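Local structure of aminopeptidase N (5DLL) at residues 477-482 against 490-495; 535-540 against 544-549; 556-561 against 569-574. The protein is a zinc metallopeptidase of the M1 family that releases N-terminal amino acids, preferably alanine, from peptides, and is probably involved in degrading intracellular peptides. All blocks are in the same frame, centred on the assembly; numbering follows the deposited sequence.

Contact 1 (477-482 against 490-495)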
loop_
_atom_site.group_PDB
_atom_site.type_symbol
_atom_site.label_atom_id
_atom_site.label_comp_id
_atom_site.label_asym_id
_atom_site.label_seq_id
_atom_site.Cartn_x
_atom_site.Cartn_y
_atom_site.Cartn_z
ATOM N N LEU A 477 -20.359 -1.174 26.558
ATOM C CA LEU A 477 -19.989 -0.697 25.228
ATOM C C LEU A 477 -21.212 -0.706 24.323
ATOM O O LEU A 477 -22.082 -1.564 24.469
ATOM C CB LEU A 477 -18.899 -1.589 24.630
ATOM C CG LEU A 477 -17.563 -1.637 25.381
ATOM C CD1 LEU A 477 -16.661 -2.716 24.800
ATOM C CD2 LEU A 477 -16.865 -0.283 25.352
ATOM N N GLU A 478 -21.269 0.246 23.392
ATOM C CA GLU A 478 -22.389 0.359 22.456
ATOM C C GLU A 478 -21.917 0.727 21.051
ATOM O O GLU A 478 -21.516 1.867 20.796
ATOM C CB GLU A 478 -23.404 1.395 22.946
ATOM C CG GLU A 478 -24.563 1.625 21.982
ATOM C CD GLU A 478 -25.716 2.372 22.619
ATOM O OE1 GLU A 478 -25.472 3.154 23.563
ATOM O OE2 GLU A 478 -26.865 2.178 22.171
ATOM N N GLN A 479 -21.989 -0.243 20.144
ATOM C CA GLN A 479 -21.602 -0.026 18.753
ATOM C C GLN A 479 -22.785 0.468 17.924
ATOM O O GLN A 479 -23.853 -0.147 17.909
ATOM C CB GLN A 479 -21.011 -1.295 18.133
ATOM C CG GLN A 479 -21.877 -2.539 18.253
ATOM C CD GLN A 479 -21.679 -3.490 17.098
ATOM O OE1 GLN A 479 -21.711 -3.084 15.936
ATOM N NE2 GLN A 479 -21.476 -4.764 17.408
ATOM N N THR A 480 -22.580 1.591 17.246
ATOM C CA THR A 480 -23.591 2.186 16.380
ATOM C C THR A 480 -22.902 2.667 15.103
ATOM O O THR A 480 -21.873 3.343 15.156
ATOM C CB THR A 480 -24.360 3.337 17.087
ATOM O OG1 THR A 480 -25.198 4.016 16.145
ATOM C CG2 THR A 480 -23.409 4.354 17.742
ATOM N N THR A 481 -23.464 2.294 13.958
ATOM C CA THR A 481 -22.894 2.654 12.661
ATOM C C THR A 481 -23.993 3.271 11.786
ATOM O O THR A 481 -25.035 2.659 11.546
ATOM C CB THR A 481 -22.207 1.440 11.987
ATOM O OG1 THR A 481 -21.904 1.739 10.617
ATOM C CG2 THR A 481 -23.075 0.189 12.062
ATOM N N LEU A 482 -23.753 4.499 11.333
ATOM C CA LEU A 482 -24.778 5.305 10.671
ATOM C C LEU A 482 -25.031 4.865 9.225
ATOM O O LEU A 482 -24.188 4.200 8.623
ATOM C CB LEU A 482 -24.364 6.782 10.690
ATOM C CG LEU A 482 -24.157 7.419 12.066
ATOM C CD1 LEU A 482 -23.592 8.822 11.906
ATOM C CD2 LEU A 482 -25.456 7.440 12.861
ATOM N N LYS A 490 -28.264 -1.247 8.770
ATOM C CA LYS A 490 -27.029 -1.603 9.491
ATOM C C LYS A 490 -27.283 -2.590 10.640
ATOM O O LYS A 490 -28.422 -2.777 11.069
ATOM C CB LYS A 490 -26.352 -0.342 10.041
ATOM C CG LYS A 490 -26.073 0.741 9.006
ATOM C CD LYS A 490 -24.963 0.353 8.041
ATOM C CE LYS A 490 -24.974 1.237 6.804
ATOM N NZ LYS A 490 -23.833 0.956 5.893
ATOM N N GLN A 491 -26.210 -3.205 11.137
ATOM C CA GLN A 491 -26.306 -4.282 12.131
ATOM C C GLN A 491 -25.167 -4.277 13.158
ATOM O O GLN A 491 -24.176 -3.558 13.011
ATOM C CB GLN A 491 -26.316 -5.641 11.424
ATOM C CG GLN A 491 -27.538 -5.896 10.562
ATOM C CD GLN A 491 -27.648 -7.345 10.135
ATOM O OE1 GLN A 491 -26.650 -7.980 9.784
ATOM N NE2 GLN A 491 -28.862 -7.879 10.166
ATOM N N ALA A 492 -25.327 -5.099 14.195
ATOM C CA ALA A 492 -24.298 -5.293 15.214
ATOM C C ALA A 492 -23.233 -6.276 14.725
ATOM O O ALA A 492 -23.516 -7.455 14.505
ATOM C CB ALA A 492 -24.921 -5.797 16.503
ATOM N N LEU A 493 -22.011 -5.779 14.560
ATOM C CA LEU A 493 -20.878 -6.591 14.117
ATOM C C LEU A 493 -20.198 -7.343 15.266
ATOM O O LEU A 493 -20.512 -7.142 16.439
ATOM C CB LEU A 493 -19.845 -5.698 13.427
ATOM C CG LEU A 493 -20.353 -4.885 12.237
ATOM C CD1 LEU A 493 -19.396 -3.750 11.910
ATOM C CD2 LEU A 493 -20.558 -5.790 11.033
ATOM N N HIS A 494 -19.259 -8.210 14.897
ATOM C CA HIS A 494 -18.404 -8.918 15.840
ATOM C C HIS A 494 -17.134 -8.080 16.043
ATOM O O HIS A 494 -16.266 -8.044 15.167
ATOM C CB HIS A 494 -18.054 -10.291 15.256
ATOM C CG HIS A 494 -17.470 -11.253 16.244
ATOM N ND1 HIS A 494 -17.565 -12.619 16.088
ATOM C CD2 HIS A 494 -16.791 -11.052 17.398
ATOM C CE1 HIS A 494 -16.963 -13.219 17.100
ATOM N NE2 HIS A 494 -16.488 -12.290 17.910
ATOM N N ILE A 495 -17.037 -7.400 17.189
ATOM C CA ILE A 495 -15.893 -6.522 17.484
ATOM C C ILE A 495 -14.999 -7.157 18.553
ATOM O O ILE A 495 -15.467 -7.431 19.659
ATOM C CB ILE A 495 -16.317 -5.126 18.023
ATOM C CG1 ILE A 495 -17.607 -4.605 17.373
ATOM C CG2 ILE A 495 -15.184 -4.120 17.847
ATOM C CD1 ILE A 495 -17.509 -4.315 15.895
#

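Contact 2 (535-540 against 544-549)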
loop_
_atom_site.group_PDB
_atom_site.type_symbol
_atom_site.label_atom_id
_atom_site.label_comp_id
_atom_site.label_asym_id
_atom_site.label_seq_id
_atom_site.Cartn_x
_atom_site.Cartn_y
_atom_site.Cartn_z
ATOM N N SER A 535 -7.253 0.363 29.430
ATOM C CA SER A 535 -6.492 0.361 28.182
ATOM C C SER A 535 -7.322 -0.400 27.154
ATOM O O SER A 535 -7.483 -1.613 27.270
ATOM C CB SER A 535 -5.138 -0.318 28.386
ATOM O OG SER A 535 -4.416 -0.389 27.174
ATOM N N LEU A 536 -7.853 0.313 26.161
ATOM C CA LEU A 536 -8.868 -0.243 25.260
ATOM C C LEU A 536 -8.476 -0.175 23.786
ATOM O O LEU A 536 -7.818 0.772 23.347
ATOM C CB LEU A 536 -10.196 0.485 25.471
ATOM C CG LEU A 536 -10.967 0.079 26.729
ATOM C CD1 LEU A 536 -12.076 1.077 27.028
ATOM C CD2 LEU A 536 -11.526 -1.328 26.588
ATOM N N PHE A 537 -8.908 -1.188 23.033
ATOM C CA PHE A 537 -8.585 -1.326 21.611
ATOM C C PHE A 537 -7.076 -1.236 21.370
ATOM O O PHE A 537 -6.589 -0.392 20.611
ATOM C CB PHE A 537 -9.362 -0.301 20.774
ATOM C CG PHE A 537 -10.855 -0.453 20.878
ATOM C CD1 PHE A 537 -11.521 -1.409 20.121
ATOM C CD2 PHE A 537 -11.591 0.345 21.745
ATOM C CE1 PHE A 537 -12.896 -1.558 20.221
ATOM C CE2 PHE A 537 -12.966 0.202 21.849
ATOM C CZ PHE A 537 -13.619 -0.752 21.086
ATOM N N ARG A 538 -6.353 -2.125 22.042
ATOM C CA ARG A 538 -4.902 -2.191 21.942
ATOM C C ARG A 538 -4.473 -2.627 20.546
ATOM O O ARG A 538 -5.024 -3.580 19.994
ATOM C CB ARG A 538 -4.355 -3.170 22.971
ATOM C CG ARG A 538 -4.506 -2.708 24.406
ATOM C CD ARG A 538 -3.928 -3.745 25.353
ATOM N NE ARG A 538 -3.689 -3.213 26.689
ATOM C CZ ARG A 538 -3.036 -3.860 27.651
ATOM N NH1 ARG A 538 -2.541 -5.077 27.435
ATOM N NH2 ARG A 538 -2.871 -3.283 28.838
ATOM N N ASP A 539 -3.485 -1.925 19.991
ATOM C CA ASP A 539 -3.028 -2.130 18.607
ATOM C C ASP A 539 -4.139 -1.900 17.573
ATOM O O ASP A 539 -4.110 -2.488 16.484
ATOM C CB ASP A 539 -2.417 -3.528 18.427
ATOM C CG ASP A 539 -1.242 -3.769 19.346
ATOM O OD1 ASP A 539 -0.244 -3.024 19.242
ATOM O OD2 ASP A 539 -1.314 -4.706 20.170
ATOM N N PHE A 540 -5.102 -1.037 17.914
ATOM C CA PHE A 540 -6.235 -0.732 17.038
ATOM C C PHE A 540 -6.916 -2.041 16.628
ATOM O O PHE A 540 -6.950 -2.407 15.447
ATOM C CB PHE A 540 -5.739 0.069 15.828
ATOM C CG PHE A 540 -6.819 0.794 15.079
ATOM C CD1 PHE A 540 -7.534 1.821 15.682
ATOM C CD2 PHE A 540 -7.094 0.478 13.751
ATOM C CE1 PHE A 540 -8.517 2.504 14.985
ATOM C CE2 PHE A 540 -8.074 1.157 13.050
ATOM C CZ PHE A 540 -8.786 2.171 13.667
ATOM N N VAL A 544 -12.581 1.132 14.072
ATOM C CA VAL A 544 -13.728 1.872 14.598
ATOM C C VAL A 544 -13.312 3.220 15.188
ATOM O O VAL A 544 -12.156 3.400 15.592
ATOM C CB VAL A 544 -14.456 1.057 15.693
ATOM C CG1 VAL A 544 -15.001 -0.244 15.127
ATOM C CG2 VAL A 544 -13.535 0.765 16.872
ATOM N N LYS A 545 -14.254 4.166 15.215
ATOM C CA LYS A 545 -14.116 5.382 16.025
ATOM C C LYS A 545 -14.496 5.028 17.457
ATOM O O LYS A 545 -15.339 4.158 17.686
ATOM C CB LYS A 545 -15.024 6.511 15.528
ATOM C CG LYS A 545 -14.683 7.072 14.157
ATOM C CD LYS A 545 -15.298 8.456 13.964
ATOM C CE LYS A 545 -15.711 8.721 12.520
ATOM N NZ LYS A 545 -14.561 8.791 11.577
ATOM N N VAL A 546 -13.881 5.706 18.417
ATOM C CA VAL A 546 -14.067 5.376 19.826
ATOM C C VAL A 546 -14.363 6.633 20.635
ATOM O O VAL A 546 -13.480 7.468 20.849
ATOM C CB VAL A 546 -12.823 4.659 20.395
ATOM C CG1 VAL A 546 -13.020 4.306 21.864
ATOM C CG2 VAL A 546 -12.522 3.408 19.581
ATOM N N GLU A 547 -15.617 6.763 21.065
ATOM C CA GLU A 547 -16.023 7.828 21.976
ATOM C C GLU A 547 -15.778 7.372 23.411
ATOM O O GLU A 547 -16.546 6.580 23.960
ATOM C CB GLU A 547 -17.499 8.193 21.771
ATOM C CG GLU A 547 -18.002 9.291 22.701
ATOM C CD GLU A 547 -19.417 9.738 22.380
ATOM O OE1 GLU A 547 -19.676 10.129 21.221
ATOM O OE2 GLU A 547 -20.271 9.709 23.291
ATOM N N HIS A 548 -14.692 7.864 24.000
ATOM C CA HIS A 548 -14.353 7.571 25.388
ATOM C C HIS A 548 -13.876 8.858 26.042
ATOM O O HIS A 548 -12.686 9.179 26.018
ATOM C CB HIS A 548 -13.264 6.494 25.469
ATOM C CG HIS A 548 -13.090 5.906 26.837
ATOM N ND1 HIS A 548 -12.901 4.557 27.046
ATOM C CD2 HIS A 548 -13.087 6.479 28.065
ATOM C CE1 HIS A 548 -12.784 4.324 28.340
ATOM N NE2 HIS A 548 -12.894 5.474 28.981
ATOM N N LYS A 549 -14.822 9.593 26.616
ATOM C CA LYS A 549 -14.516 10.837 27.313
ATOM C C LYS A 549 -13.808 10.526 28.629
ATOM O O LYS A 549 -14.332 9.779 29.459
ATOM C CB LYS A 549 -15.804 11.629 27.573
ATOM C CG LYS A 549 -15.618 12.956 28.300
ATOM C CD LYS A 549 -14.698 13.907 27.549
ATOM C CE LYS A 549 -14.664 15.276 28.209
ATOM N NZ LYS A 549 -13.734 16.207 27.515
#

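Contact 3 (556-561 against 569-574)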
loop_
_atom_site.group_PDB
_atom_site.type_symbol
_atom_site.label_atom_id
_atom_site.label_comp_id
_atom_site.label_asym_id
_atom_site.label_seq_id
_atom_site.Cartn_x
_atom_site.Cartn_y
_atom_site.Cartn_z
ATOM N N LEU A 556 -2.683 10.332 30.870
ATOM C CA LEU A 556 -1.293 10.436 31.326
ATOM C C LEU A 556 -0.858 9.172 32.078
ATOM O O LEU A 556 0.314 8.796 32.042
ATOM C CB LEU A 556 -1.111 11.675 32.217
ATOM C CG LEU A 556 0.026 12.638 31.873
ATOM C CD1 LEU A 556 -0.053 13.112 30.428
ATOM C CD2 LEU A 556 -0.010 13.821 32.833
ATOM N N HIS A 557 -1.807 8.528 32.758
ATOM C CA HIS A 557 -1.562 7.244 33.425
ATOM C C HIS A 557 -1.352 6.114 32.405
ATOM O O HIS A 557 -0.493 5.251 32.595
ATOM C CB HIS A 557 -2.727 6.900 34.368
ATOM C CG HIS A 557 -2.408 5.828 35.368
ATOM N ND1 HIS A 557 -1.836 6.100 36.594
ATOM C CD2 HIS A 557 -2.589 4.486 35.328
ATOM C CE1 HIS A 557 -1.675 4.971 37.262
ATOM N NE2 HIS A 557 -2.122 3.978 36.515
ATOM N N ILE A 558 -2.136 6.129 31.326
ATOM C CA ILE A 558 -1.980 5.159 30.237
ATOM C C ILE A 558 -0.637 5.364 29.537
ATOM O O ILE A 558 0.047 4.401 29.201
ATOM C CB ILE A 558 -3.143 5.245 29.220
ATOM C CG1 ILE A 558 -4.445 4.764 29.872
ATOM C CG2 ILE A 558 -2.860 4.402 27.983
ATOM C CD1 ILE A 558 -5.694 5.057 29.067
ATOM N N VAL A 559 -0.256 6.622 29.339
ATOM C CA VAL A 559 1.040 6.943 28.737
ATOM C C VAL A 559 2.205 6.448 29.603
ATOM O O VAL A 559 3.242 6.039 29.076
ATOM C CB VAL A 559 1.186 8.465 28.489
ATOM C CG1 VAL A 559 2.604 8.819 28.046
ATOM C CG2 VAL A 559 0.170 8.936 27.453
ATOM N N LYS A 560 2.028 6.479 30.921
ATOM C CA LYS A 560 3.098 6.142 31.862
ATOM C C LYS A 560 3.269 4.632 32.123
ATOM O O LYS A 560 4.396 4.130 32.116
ATOM C CB LYS A 560 2.870 6.884 33.185
ATOM C CG LYS A 560 4.071 6.901 34.117
ATOM C CD LYS A 560 3.785 7.727 35.364
ATOM C CE LYS A 560 4.837 7.509 36.442
ATOM N NZ LYS A 560 6.148 8.113 36.085
ATOM N N TYR A 561 2.161 3.918 32.342
ATOM C CA TYR A 561 2.205 2.545 32.878
ATOM C C TYR A 561 1.711 1.417 31.956
ATOM O O TYR A 561 1.932 0.244 32.267
ATOM C CB TYR A 561 1.401 2.476 34.185
ATOM C CG TYR A 561 1.986 3.270 35.335
ATOM C CD1 TYR A 561 3.183 2.887 35.937
ATOM C CD2 TYR A 561 1.329 4.392 35.841
ATOM C CE1 TYR A 561 3.716 3.604 36.996
ATOM C CE2 TYR A 561 1.855 5.114 36.900
ATOM C CZ TYR A 561 3.048 4.716 37.475
ATOM O OH TYR A 561 3.574 5.432 38.526
ATOM N N TRP A 569 1.332 5.674 22.628
ATOM C CA TRP A 569 1.373 6.656 21.537
ATOM C C TRP A 569 -0.014 7.271 21.302
ATOM O O TRP A 569 -0.150 8.487 21.198
ATOM C CB TRP A 569 1.911 6.001 20.251
ATOM C CG TRP A 569 1.670 6.770 18.981
ATOM C CD1 TRP A 569 2.499 7.689 18.403
ATOM C CD2 TRP A 569 0.531 6.660 18.117
ATOM N NE1 TRP A 569 1.939 8.169 17.240
ATOM C CE2 TRP A 569 0.731 7.552 17.042
ATOM C CE3 TRP A 569 -0.645 5.899 18.151
ATOM C CZ2 TRP A 569 -0.199 7.705 16.016
ATOM C CZ3 TRP A 569 -1.567 6.051 17.132
ATOM C CH2 TRP A 569 -1.341 6.946 16.079
ATOM N N ASP A 570 -1.040 6.429 21.245
ATOM C CA ASP A 570 -2.389 6.887 20.906
ATOM C C ASP A 570 -2.923 7.879 21.932
ATOM O O ASP A 570 -3.517 8.894 21.567
ATOM C CB ASP A 570 -3.349 5.696 20.790
ATOM C CG ASP A 570 -4.629 6.044 20.051
ATOM O OD1 ASP A 570 -4.549 6.706 18.996
ATOM O OD2 ASP A 570 -5.720 5.643 20.516
ATOM N N SER A 571 -2.708 7.576 23.209
ATOM C CA SER A 571 -3.158 8.437 24.302
ATOM C C SER A 571 -2.350 9.733 24.392
ATOM O O SER A 571 -2.886 10.769 24.777
ATOM C CB SER A 571 -3.084 7.689 25.635
ATOM O OG SER A 571 -3.920 6.547 25.620
ATOM N N LEU A 572 -1.066 9.671 24.044
ATOM C CA LEU A 572 -0.206 10.855 24.060
ATOM C C LEU A 572 -0.549 11.811 22.910
ATOM O O LEU A 572 -0.560 13.031 23.089
ATOM C CB LEU A 572 1.268 10.443 23.988
ATOM C CG LEU A 572 2.316 11.529 24.275
ATOM C CD1 LEU A 572 2.109 12.169 25.641
ATOM C CD2 LEU A 572 3.719 10.949 24.168
ATOM N N GLN A 573 -0.834 11.254 21.735
ATOM C CA GLN A 573 -1.239 12.057 20.581
ATOM C C GLN A 573 -2.629 12.669 20.814
ATOM O O GLN A 573 -2.932 13.741 20.296
ATOM C CB GLN A 573 -1.229 11.214 19.294
ATOM C CG GLN A 573 0.126 10.608 18.932
ATOM C CD GLN A 573 1.054 11.555 18.178
ATOM O OE1 GLN A 573 0.856 11.831 16.991
ATOM N NE2 GLN A 573 2.095 12.029 18.859
ATOM N N GLN A 574 -3.464 11.989 21.596
ATOM C CA GLN A 574 -4.795 12.493 21.933
ATOM C C GLN A 574 -4.727 13.680 22.889
ATOM O O GLN A 574 -5.544 14.595 22.808
ATOM C CB GLN A 574 -5.641 11.381 22.550
ATOM C CG GLN A 574 -7.065 11.800 22.879
ATOM C CD GLN A 574 -8.046 10.645 22.819
ATOM O OE1 GLN A 574 -8.127 9.934 21.815
ATOM N NE2 GLN A 574 -8.808 10.457 23.892
#

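Contact 1 (477-482 against 490-495)
The carboxamide of Q479 lies alongside the backbone of L493 and grips both of its polar atoms. L493 N donates to Q479 OE1 at 3.0 Å, and Q479 NE2 returns a bond to L493 O at 2.7 Å. The second bond leaves close to the plane of the glutamine amide, whereas the first comes to OE1 from the side, nearly at right angles to the C=O bond (98°) and only moderately tilted from the carbonyl plane. The glutamine side chain sets out toward the loop; CG then takes the position between the backbone N and the carbonyl carbon (chi1 53°), and a bend at chi2 turns the amide along L493. The methyl of A492 lies beside the amide, its CB 3.7 Å from Q479 NE2, and I495 CG1 approaches the same nitrogen at 3.9 Å.

Two residues further on, T481 and K490 meet at about a right angle. T481 CG2 packs on K490 CB at 3.9 Å, while the lysine CG passes beside T481 O and its CE reaches L482 O at 3.6 Å. The charged end travels on to S455 O, Q487 OE1 and T484 OG1, so the aliphatic part of the lysine does the packing here.

These residues belong to the Ig-like domain, where strand 472-480 runs between strands 459-467 and 520-525. The loop segment 490-495 leads into strand 495-502. Side-chain amide to main-chain pairing thus stands in for strand-to-strand backbone bonds: the buried glutamine, whose NE2 also makes a weak bond to E518 O, satisfies the N-H and C=O of buried L493 and ties an irregular loop to the sheet.

Contact 2 (535-540 against 544-549)
Apolar side-chain packing joins the turn region 535-540 to the edge strand 545-547, in a largely buried part of the Ig-like domain. F537 is its hub. V544 CG2 sits over one face of the phenyl ring, 4.1 Å from CE1, and V546 CG2 makes an off-centre CH-pi contact, 4.3 Å from the ring centroid and 28° off the ring normal. The F537 and V544 side chains cross at about a right angle. With CG anti to its own carbonyl carbon (chi1 -61°), F537 sends the phenyl out of the turn toward the two valines.

On one flank, L536 CD1 comes in at the edge of the H548 imidazole, near its plane and 3.6 Å from CE1, with the two side chains again roughly perpendicular. H548 NE2 is held by E464 OE1 of strand 459-467, which limits rotation of the imidazole. On the other flank, F540 CE1 rests 3.8 Å from V544 O; the F540 side chain also packs on V357, I360 and R361 of helix 349-369.

The backbone between the two phenylalanines forms a type II beta turn, closed by a weak bond from F540 N to F537 O. Strand 545-547 is the outermost member of the domain's four-stranded sheet and runs parallel to 459-467. L536 and F537 also touch V497 of strand 495-502. Polar bonds tie the turn to the residues before it: R538 NE reaches S535 OG at 3.0 Å in the guanidinium plane, at an N-H...O angle of 169°, and the same guanidinium forms salt bridges with E511 and D562.

Contact 3 (556-561 against 569-574)
V559 lays its CG2 methyl against the backbone of the facing helix, 3.7 Å from L572 N and 3.9 Å from L572 CB. Its second methyl, CG1, comes within 4.2 Å of L572 CD1. The valine and leucine side chains cross at about a right angle, so the branched end of V559 fits beside the base of L572 while the leucine, with CG anti to its own N (chi1 -168°), carries its branch past it. S571 flanks the valine too: its CB lies 3.9 Å from V559 CG2.

One residue back, I558 CG2 meets S571 OG at 3.4 Å. This is a van der Waals approach of a methyl to a hydroxyl oxygen; the hydroxyl itself is bonded to N567 O, one turn earlier on its own helix. That bond keeps the buried oxygen satisfied and holds the small side chain close to the helix.

Helices 552-561 and 565-581 form a helical hairpin at the start of the C-terminal helical domain, which is related to ARM repeats. The short segments run roughly antiparallel, their axes 8.4 Å apart at closest approach and 143° between directions. V559 and L572 make the closest CA pair, at 6.2 Å, and the small S571 lies next to it. Near the bend of the hairpin, R568 NE bonds to V559 O. H557, which points away from the facing helix, and I558 also touch V533 of the Ig-like domain, while W569 packs on helix 349-369 and D570 makes a salt bridge to R361 of that helix.

Contacts 1, 2 and 3 follow one another along the chain, each closing before the next opens. Contacts 1 and 2 both belong to the Ig-like domain and reach the same four-stranded sheet; their centres are 14 Å apart, and I495 CG2 of the first packs on F537 CE1 of the second at 4.2 Å. Contact 3 opens the helical domain, its centre 12 Å from that of contact 2 and 26 Å from that of contact 1. It touches neither, although strand 545-547 is the element just before helix 552-561 in the chain. The series therefore spans the junction between Ig-like and helical domains, away from the zinc site, with helix 349-369 packing near both contacts 2 and 3.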